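Local coordinates for protein D-psicose 3-epimerase (Agrobacterium tumefaciens, PDB 2HK0) that probably interconverts D-psicose and D-fructose by epimerisation at carbon 3, using a metal-dependent active site within a TIM barrel, at residues H59-S64 against L113-K118; T91-L94 against A100-A103; G144-G149 against V190-K195. All blocks are in the same frame, centred on the assembly; numbering follows the deposited sequence.

Contact 1 (H59-S64 against L113-K118); sequences HINEYS and LSNVAK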
loop_
_atom_site.group_PDB
_atom_site.type_symbol
_atom_site.label_atom_id
_atom_site.label_comp_id
_atom_site.label_asym_id
_atom_site.label_seq_id
_atom_site.Cartn_x
_atom_site.Cartn_y
_atom_site.Cartn_z
ATOM N N HIS A 59 -18.059 30.093 17.287
ATOM C CA HIS A 59 -19.136 30.779 16.583
ATOM C C HIS A 59 -20.414 30.691 17.401
ATOM O O HIS A 59 -21.180 31.649 17.504
ATOM C CB HIS A 59 -19.398 30.121 15.229
ATOM C CG HIS A 59 -18.593 30.692 14.107
ATOM N ND1 HIS A 59 -18.694 32.010 13.715
ATOM C CD2 HIS A 59 -17.684 30.122 13.281
ATOM C CE1 HIS A 59 -17.882 32.226 12.696
ATOM N NE2 HIS A 59 -17.259 31.096 12.412
ATOM N N ILE A 60 -20.635 29.519 17.976
ATOM C CA ILE A 60 -21.823 29.251 18.767
ATOM C C ILE A 60 -22.005 30.168 19.981
ATOM O O ILE A 60 -23.130 30.536 20.315
ATOM C CB ILE A 60 -21.823 27.768 19.195
ATOM C CG1 ILE A 60 -21.821 26.897 17.934
ATOM C CG2 ILE A 60 -23.022 27.459 20.073
ATOM C CD1 ILE A 60 -21.764 25.405 18.188
ATOM N N ASN A 61 -20.906 30.554 20.621
ATOM C CA ASN A 61 -20.983 31.418 21.795
ATOM C C ASN A 61 -21.395 32.855 21.496
ATOM O O ASN A 61 -21.647 33.634 22.413
ATOM C CB ASN A 61 -19.645 31.432 22.535
ATOM C CG ASN A 61 -19.365 30.125 23.241
ATOM O OD1 ASN A 61 -20.287 29.439 23.665
ATOM N ND2 ASN A 61 -18.091 29.781 23.383
ATOM N N GLU A 62 -21.472 33.206 20.220
ATOM C CA GLU A 62 -21.833 34.567 19.851
ATOM C C GLU A 62 -23.275 34.752 19.421
ATOM O O GLU A 62 -23.756 35.883 19.325
ATOM C CB GLU A 62 -20.893 35.074 18.757
ATOM C CG GLU A 62 -19.489 35.335 19.277
ATOM C CD GLU A 62 -19.510 35.934 20.676
ATOM O OE1 GLU A 62 -20.214 36.950 20.883
ATOM O OE2 GLU A 62 -18.829 35.383 21.574
ATOM N N TYR A 63 -23.964 33.645 19.171
ATOM C CA TYR A 63 -25.358 33.694 18.753
ATOM C C TYR A 63 -26.284 33.884 19.940
ATOM O O TYR A 63 -26.006 33.413 21.038
ATOM C CB TYR A 63 -25.736 32.401 18.026
ATOM C CG TYR A 63 -25.096 32.253 16.669
ATOM C CD1 TYR A 63 -25.430 33.112 15.621
ATOM C CD2 TYR A 63 -24.148 31.264 16.433
ATOM C CE1 TYR A 63 -24.829 32.989 14.368
ATOM C CE2 TYR A 63 -23.540 31.132 15.186
ATOM C CZ TYR A 63 -23.884 31.996 14.161
ATOM O OH TYR A 63 -23.277 31.864 12.935
ATOM N N SER A 64 -27.391 34.578 19.708
ATOM C CA SER A 64 -28.381 34.812 20.747
ATOM C C SER A 64 -29.153 33.517 20.906
ATOM O O SER A 64 -29.171 32.692 19.998
ATOM C CB SER A 64 -29.353 35.907 20.320
ATOM O OG SER A 64 -30.178 35.460 19.255
ATOM N N LEU A 113 -20.202 24.542 26.283
ATOM C CA LEU A 113 -20.958 23.292 26.379
ATOM C C LEU A 113 -22.466 23.557 26.543
ATOM O O LEU A 113 -23.295 22.860 25.952
ATOM C CB LEU A 113 -20.432 22.469 27.564
ATOM C CG LEU A 113 -19.543 21.221 27.432
ATOM C CD1 LEU A 113 -18.875 21.136 26.091
ATOM C CD2 LEU A 113 -18.514 21.219 28.565
ATOM N N SER A 114 -22.824 24.558 27.352
ATOM C CA SER A 114 -24.234 24.891 27.548
ATOM C C SER A 114 -24.841 25.352 26.224
ATOM O O SER A 114 -25.956 24.968 25.868
ATOM C CB SER A 114 -24.392 26.002 28.591
ATOM O OG SER A 114 -23.920 25.569 29.861
ATOM N N ASN A 115 -24.107 26.179 25.493
ATOM C CA ASN A 115 -24.605 26.672 24.214
ATOM C C ASN A 115 -24.697 25.533 23.196
ATOM O O ASN A 115 -25.662 25.446 22.438
ATOM C CB ASN A 115 -23.706 27.796 23.700
ATOM C CG ASN A 115 -23.852 29.071 24.520
ATOM O OD1 ASN A 115 -24.935 29.373 25.012
ATOM N ND2 ASN A 115 -22.768 29.820 24.662
ATOM N N VAL A 116 -23.696 24.655 23.209
ATOM C CA VAL A 116 -23.632 23.501 22.316
ATOM C C VAL A 116 -24.877 22.622 22.481
ATOM O O VAL A 116 -25.438 22.112 21.502
ATOM C CB VAL A 116 -22.347 22.700 22.629
ATOM C CG1 VAL A 116 -22.529 21.247 22.313
ATOM C CG2 VAL A 116 -21.160 23.311 21.847
ATOM N N ALA A 117 -25.317 22.454 23.724
ATOM C CA ALA A 117 -26.497 21.641 23.996
ATOM C C ALA A 117 -27.752 22.292 23.414
ATOM O O ALA A 117 -28.695 21.592 23.017
ATOM C CB ALA A 117 -26.650 21.425 25.503
ATOM N N LYS A 118 -27.765 23.627 23.354
ATOM C CA LYS A 118 -28.900 24.361 22.798
ATOM C C LYS A 118 -29.067 24.054 21.313
ATOM O O LYS A 118 -30.130 24.305 20.738
ATOM C CB LYS A 118 -28.722 25.872 22.979
ATOM C CG LYS A 118 -28.774 26.350 24.420
ATOM C CD LYS A 118 -28.404 27.840 24.526
ATOM C CE LYS A 118 -28.310 28.282 25.986
ATOM N NZ LYS A 118 -27.812 29.680 26.140
#

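Contact 2 (T91-L94 against A100-A103); sequences TKNL and AVRA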
loop_
_atom_site.group_PDB
_atom_site.type_symbol
_atom_site.label_atom_id
_atom_site.label_comp_id
_atom_site.label_asym_id
_atom_site.label_seq_id
_atom_site.Cartn_x
_atom_site.Cartn_y
_atom_site.Cartn_z
ATOM N N THR A 91 -4.967 31.875 26.437
ATOM C CA THR A 91 -5.481 32.493 27.660
ATOM C C THR A 91 -6.624 31.717 28.327
ATOM O O THR A 91 -6.952 31.963 29.484
ATOM C CB THR A 91 -5.951 33.928 27.370
ATOM O OG1 THR A 91 -6.853 33.912 26.257
ATOM C CG2 THR A 91 -4.764 34.817 27.035
ATOM N N LYS A 92 -7.236 30.790 27.595
ATOM C CA LYS A 92 -8.329 29.989 28.143
ATOM C C LYS A 92 -8.145 28.530 27.749
ATOM O O LYS A 92 -8.569 28.124 26.670
ATOM C CB LYS A 92 -9.684 30.488 27.618
ATOM C CG LYS A 92 -9.953 31.949 27.906
ATOM C CD LYS A 92 -11.326 32.372 27.415
ATOM C CE LYS A 92 -11.568 33.854 27.671
ATOM N NZ LYS A 92 -12.898 34.270 27.149
ATOM N N ASN A 93 -7.500 27.751 28.612
ATOM C CA ASN A 93 -7.274 26.338 28.325
ATOM C C ASN A 93 -7.049 25.599 29.622
ATOM O O ASN A 93 -6.733 26.215 30.645
ATOM C CB ASN A 93 -6.063 26.159 27.411
ATOM C CG ASN A 93 -4.761 26.503 28.099
ATOM O OD1 ASN A 93 -4.323 25.799 29.015
ATOM N ND2 ASN A 93 -4.132 27.587 27.661
ATOM N N LEU A 94 -7.185 24.278 29.570
ATOM C CA LEU A 94 -7.058 23.432 30.754
ATOM C C LEU A 94 -5.670 22.902 31.089
ATOM O O LEU A 94 -5.482 22.257 32.119
ATOM C CB LEU A 94 -8.015 22.241 30.623
ATOM C CG LEU A 94 -9.438 22.578 30.168
ATOM C CD1 LEU A 94 -10.207 21.311 29.842
ATOM C CD2 LEU A 94 -10.132 23.384 31.254
ATOM N N ALA A 100 -5.044 30.854 36.835
ATOM C CA ALA A 100 -6.046 31.781 36.327
ATOM C C ALA A 100 -6.490 31.370 34.933
ATOM O O ALA A 100 -7.673 31.437 34.593
ATOM C CB ALA A 100 -5.488 33.189 36.299
ATOM N N VAL A 101 -5.526 30.961 34.120
ATOM C CA VAL A 101 -5.812 30.516 32.770
ATOM C C VAL A 101 -6.680 29.261 32.833
ATOM O O VAL A 101 -7.650 29.140 32.086
ATOM C CB VAL A 101 -4.520 30.189 32.011
ATOM C CG1 VAL A 101 -4.854 29.629 30.637
ATOM C CG2 VAL A 101 -3.674 31.441 31.883
ATOM N N ARG A 102 -6.333 28.340 33.731
ATOM C CA ARG A 102 -7.096 27.097 33.875
ATOM C C ARG A 102 -8.521 27.373 34.336
ATOM O O ARG A 102 -9.454 26.689 33.915
ATOM C CB ARG A 102 -6.414 26.134 34.860
ATOM C CG ARG A 102 -5.058 25.593 34.383
ATOM C CD ARG A 102 -4.620 24.367 35.198
ATOM N NE ARG A 102 -4.516 24.648 36.629
ATOM C CZ ARG A 102 -3.431 25.144 37.219
ATOM N NH1 ARG A 102 -2.349 25.412 36.504
ATOM N NH2 ARG A 102 -3.432 25.380 38.527
ATOM N N ALA A 103 -8.688 28.371 35.200
ATOM C CA ALA A 103 -10.013 28.727 35.693
ATOM C C ALA A 103 -10.827 29.340 34.562
ATOM O O ALA A 103 -12.031 29.089 34.436
ATOM C CB ALA A 103 -9.901 29.719 36.852
#

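Contact 3 (G144-G149 against V190-K195); sequences GDYARG and VKDVGK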
loop_
_atom_site.group_PDB
_atom_site.type_symbol
_atom_site.label_atom_id
_atom_site.label_comp_id
_atom_site.label_asym_id
_atom_site.label_seq_id
_atom_site.Cartn_x
_atom_site.Cartn_y
_atom_site.Cartn_z
ATOM N N GLY A 144 4.040 17.997 32.774
ATOM C CA GLY A 144 3.160 18.948 33.427
ATOM C C GLY A 144 1.877 19.196 32.651
ATOM O O GLY A 144 0.782 19.164 33.217
ATOM N N ASP A 145 1.989 19.447 31.351
ATOM C CA ASP A 145 0.798 19.697 30.547
ATOM C C ASP A 145 -0.111 18.464 30.516
ATOM O O ASP A 145 -1.340 18.583 30.470
ATOM C CB ASP A 145 1.184 20.101 29.122
ATOM C CG ASP A 145 1.896 21.436 29.072
ATOM O OD1 ASP A 145 1.719 22.235 30.023
ATOM O OD2 ASP A 145 2.620 21.693 28.078
ATOM N N TYR A 146 0.491 17.284 30.544
ATOM C CA TYR A 146 -0.287 16.047 30.541
ATOM C C TYR A 146 -1.110 15.963 31.834
ATOM O O TYR A 146 -2.342 15.811 31.810
ATOM C CB TYR A 146 0.645 14.845 30.472
ATOM C CG TYR A 146 -0.076 13.526 30.603
ATOM C CD1 TYR A 146 -0.598 12.886 29.480
ATOM C CD2 TYR A 146 -0.271 12.933 31.853
ATOM C CE1 TYR A 146 -1.299 11.691 29.592
ATOM C CE2 TYR A 146 -0.973 11.738 31.978
ATOM C CZ TYR A 146 -1.484 11.125 30.840
ATOM O OH TYR A 146 -2.195 9.954 30.935
ATOM N N ALA A 147 -0.410 16.062 32.964
ATOM C CA ALA A 147 -1.050 15.987 34.271
ATOM C C ALA A 147 -2.148 17.039 34.453
ATOM O O ALA A 147 -3.241 16.726 34.937
ATOM C CB ALA A 147 0.010 16.114 35.386
ATOM N N ARG A 148 -1.876 18.281 34.066
ATOM C CA ARG A 148 -2.884 19.322 34.209
ATOM C C ARG A 148 -4.032 19.102 33.223
ATOM O O ARG A 148 -5.190 19.403 33.531
ATOM C CB ARG A 148 -2.268 20.714 34.003
ATOM C CG ARG A 148 -1.310 21.131 35.138
ATOM C CD ARG A 148 -0.783 22.558 34.956
ATOM N NE ARG A 148 0.664 22.574 34.753
ATOM C CZ ARG A 148 1.252 22.439 33.575
ATOM N NH1 ARG A 148 0.519 22.289 32.492
ATOM N NH2 ARG A 148 2.567 22.425 33.478
ATOM N N GLY A 149 -3.722 18.570 32.044
ATOM C CA GLY A 149 -4.770 18.325 31.060
ATOM C C GLY A 149 -5.760 17.270 31.543
ATOM O O GLY A 149 -6.980 17.412 31.385
ATOM N N VAL A 190 -7.067 9.180 28.215
ATOM C CA VAL A 190 -8.480 8.966 28.469
ATOM C C VAL A 190 -8.706 8.041 29.684
ATOM O O VAL A 190 -9.586 8.298 30.518
ATOM C CB VAL A 190 -9.164 8.416 27.188
ATOM C CG1 VAL A 190 -10.565 7.874 27.491
ATOM C CG2 VAL A 190 -9.266 9.550 26.168
ATOM N N LYS A 191 -7.908 6.983 29.800
ATOM C CA LYS A 191 -8.056 6.076 30.943
ATOM C C LYS A 191 -7.741 6.814 32.247
ATOM O O LYS A 191 -8.389 6.589 33.264
ATOM C CB LYS A 191 -7.146 4.864 30.779
ATOM C CG LYS A 191 -7.680 3.856 29.770
ATOM C CD LYS A 191 -6.717 2.697 29.578
ATOM C CE LYS A 191 -7.298 1.633 28.658
ATOM N NZ LYS A 191 -6.328 0.494 28.509
ATOM N N ASP A 192 -6.742 7.690 32.211
ATOM C CA ASP A 192 -6.384 8.484 33.377
ATOM C C ASP A 192 -7.500 9.445 33.764
ATOM O O ASP A 192 -7.689 9.741 34.947
ATOM C CB ASP A 192 -5.132 9.312 33.120
ATOM C CG ASP A 192 -3.881 8.603 33.554
ATOM O OD1 ASP A 192 -4.003 7.633 34.338
ATOM O OD2 ASP A 192 -2.778 9.014 33.127
ATOM N N VAL A 193 -8.221 9.961 32.775
ATOM C CA VAL A 193 -9.295 10.875 33.105
ATOM C C VAL A 193 -10.371 10.105 33.869
ATOM O O VAL A 193 -10.956 10.631 34.812
ATOM C CB VAL A 193 -9.904 11.535 31.849
ATOM C CG1 VAL A 193 -11.239 12.191 32.202
ATOM C CG2 VAL A 193 -8.925 12.598 31.300
ATOM N N GLY A 194 -10.616 8.862 33.452
ATOM C CA GLY A 194 -11.592 8.009 34.114
ATOM C C GLY A 194 -13.044 8.459 34.089
ATOM O O GLY A 194 -13.744 8.377 35.091
ATOM N N LYS A 195 -13.506 8.937 32.946
ATOM C CA LYS A 195 -14.885 9.380 32.824
ATOM C C LYS A 195 -15.512 8.670 31.635
ATOM O O LYS A 195 -14.890 8.524 30.580
ATOM C CB LYS A 195 -14.932 10.892 32.647
ATOM C CG LYS A 195 -14.455 11.682 33.880
ATOM C CD LYS A 195 -15.477 11.626 35.005
ATOM C CE LYS A 195 -15.046 12.479 36.198
ATOM N NZ LYS A 195 -16.125 12.547 37.228
#

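Contact 1 (H59-S64 against L113-K118)
Two asparagine side chains, Asn61 and Asn115, carry the polar half of this contact. Asn115 donates from ND2 to Asn61 OD1 at 2.7 Å, and the bond is close to straight, with 165° at the hydrogen. The acceptor lies almost exactly in the amide plane of Asn115, whereas from the other side the donor stands tilted out of the carbonyl plane of Asn61. The two side chains cross at about a right angle and their amide planes are turned 61° apart, so one flat group presents an N-H to the other without stacking on it. The other ends are engaged too. Lys118, one helical turn on from Asn115, reaches back with an extended chain to place NZ 3.1 Å from Asn115 OD1, meeting the oxygen almost head-on, with a C=O...N angle of 171°. Asn61 ND2 bonds to Thr112 OG1, and Lys118 NZ also forms a salt bridge with Asp65, so the amides sit within a chain of polar links that helps set which way each is flipped.

The setting is the outer layer of the eight-stranded parallel TIM barrel, where residues 59-64 run from the short helix 57-60, after strand 52-56, to helix 65-77, and residues 113-118 form the last part of helix 99-118. A type I turn from Ile60 to Tyr63 bends the connection, and Ser64 follows as N-cap of helix 65-77.

Beside the amides lies an apolar patch. Ile60 CG2 lies opposite the backbone N, which turns this methyl toward Asn115, and rests 3.7 Å from Asn115 CB, the two side chains running antiparallel alongside one another. The longer branch of Ile60 extends to CD1, 4.3 Å from Val116 CG2 in a looser methyl contact. Leu68 and Leu119 touch Ile60, while Val116 meets Ile121.

Contact 2 (T91-L94 against A100-A103)
Asn93 OD1 accepts two backbone N-H groups, those of Ser95 and Ser96, while ND2 of the same amide, donating to Ser89 O, lies 3.7 Å from Val101 CG1 across the contact. These bonds tie the amide to the chain before and after it and hold its rotation. CG sits between the backbone N and the carbonyl carbon (chi1 69°), a torsion that folds the side chain back so that its end approaches Val101 although its CB points away.

On the helix side the apolar part is played by Val101. Its CG1 presses against the main chain of the loop and comes within 3.3 Å of Thr91 O, and the side chains of Asn93 and Val101 meet at a slant.

The loop carbonyls take further contacts. Asn93 O receives a CA-H...O contact from Arg102 CA at 3.4 Å, with 160° at the hydrogen. The backbone N of Asn93, by contrast, is buried here without a partner. Farther along, Arg102 runs past the carbonyl of Leu94, its CD 3.8 Å from Leu94 O, and a bend at chi3 turns the guanidinium so that NH1 can bond to Ser96 O.

The loop that leaves strand 81-85 thus doubles back over the first turn of helix 99-118. Lys92 lies against Ala104 and Phe108 of that helix, and Leu94 reaches between Phe109 and residues Ile153 and Ile156 of helix 142-162, joining the two neighbouring helices of the barrel's outer layer.

Contact 3 (G144-G149 against V190-K195)
Tyr146 and Asp192 meet at about a right angle, the phenol of one helix pointing at the carboxylate of the next. Tyr146 OH donates to Asp192 OD2, and the modelled separation of 2.5 Å is very short, so its exact length deserves caution. OD2 arrives at the edge of the ring and in its plane, also approaching CZ to 3.4 Å and CE2 to 3.5 Å. The carboxylate plane is turned 70° from the ring, so a single oxygen meets the hydroxyl while the flat groups do not stack.

Each side chain is delivered differently. With CG anti to the backbone N (chi1 174°), the Tyr146 ring is carried away from its own helix and its far end closes the gap; Asp192 already projects toward the partner from its CA and needs only a short reach. Asp192 stands near the C-terminal end of helix 183-193, where Gly194 leaves helical geometry with a positive phi. The nearby helix C-terminus would be expected to raise the carboxylate's affinity for a proton somewhat.

The bond joins the first turns of helix 142-162 to the last turn of helix 183-193, at the surface of the barrel's outer layer. Tyr146 also touches Val179 in the loop before the second helix, and farther inward Val193 packs between Ile153 of helix 142-162 and Val198 of strand 198-203.

Followed from the N terminus, the chain first passes residues 59-64, after strand 52-56, and contact 1 closes only when residues 113-118 arrive at the end of helix 99-118. Contact 2 is nested inside that loop: its short excursion from 91-94 to 100-103 closes at the start of the same helix, so the two contacts secure opposite ends of it, with centres about 19 Å apart. Contact 3 comes later in series: it opens at 144-149 and closes at 190-195, after strand 166-170, joining helices 142-162 and 183-193. It touches contact 2 through Arg148, whose CD lies 3.6 Å from Arg102 NH1. The set thus links neighbouring helices of the barrel's outer layer.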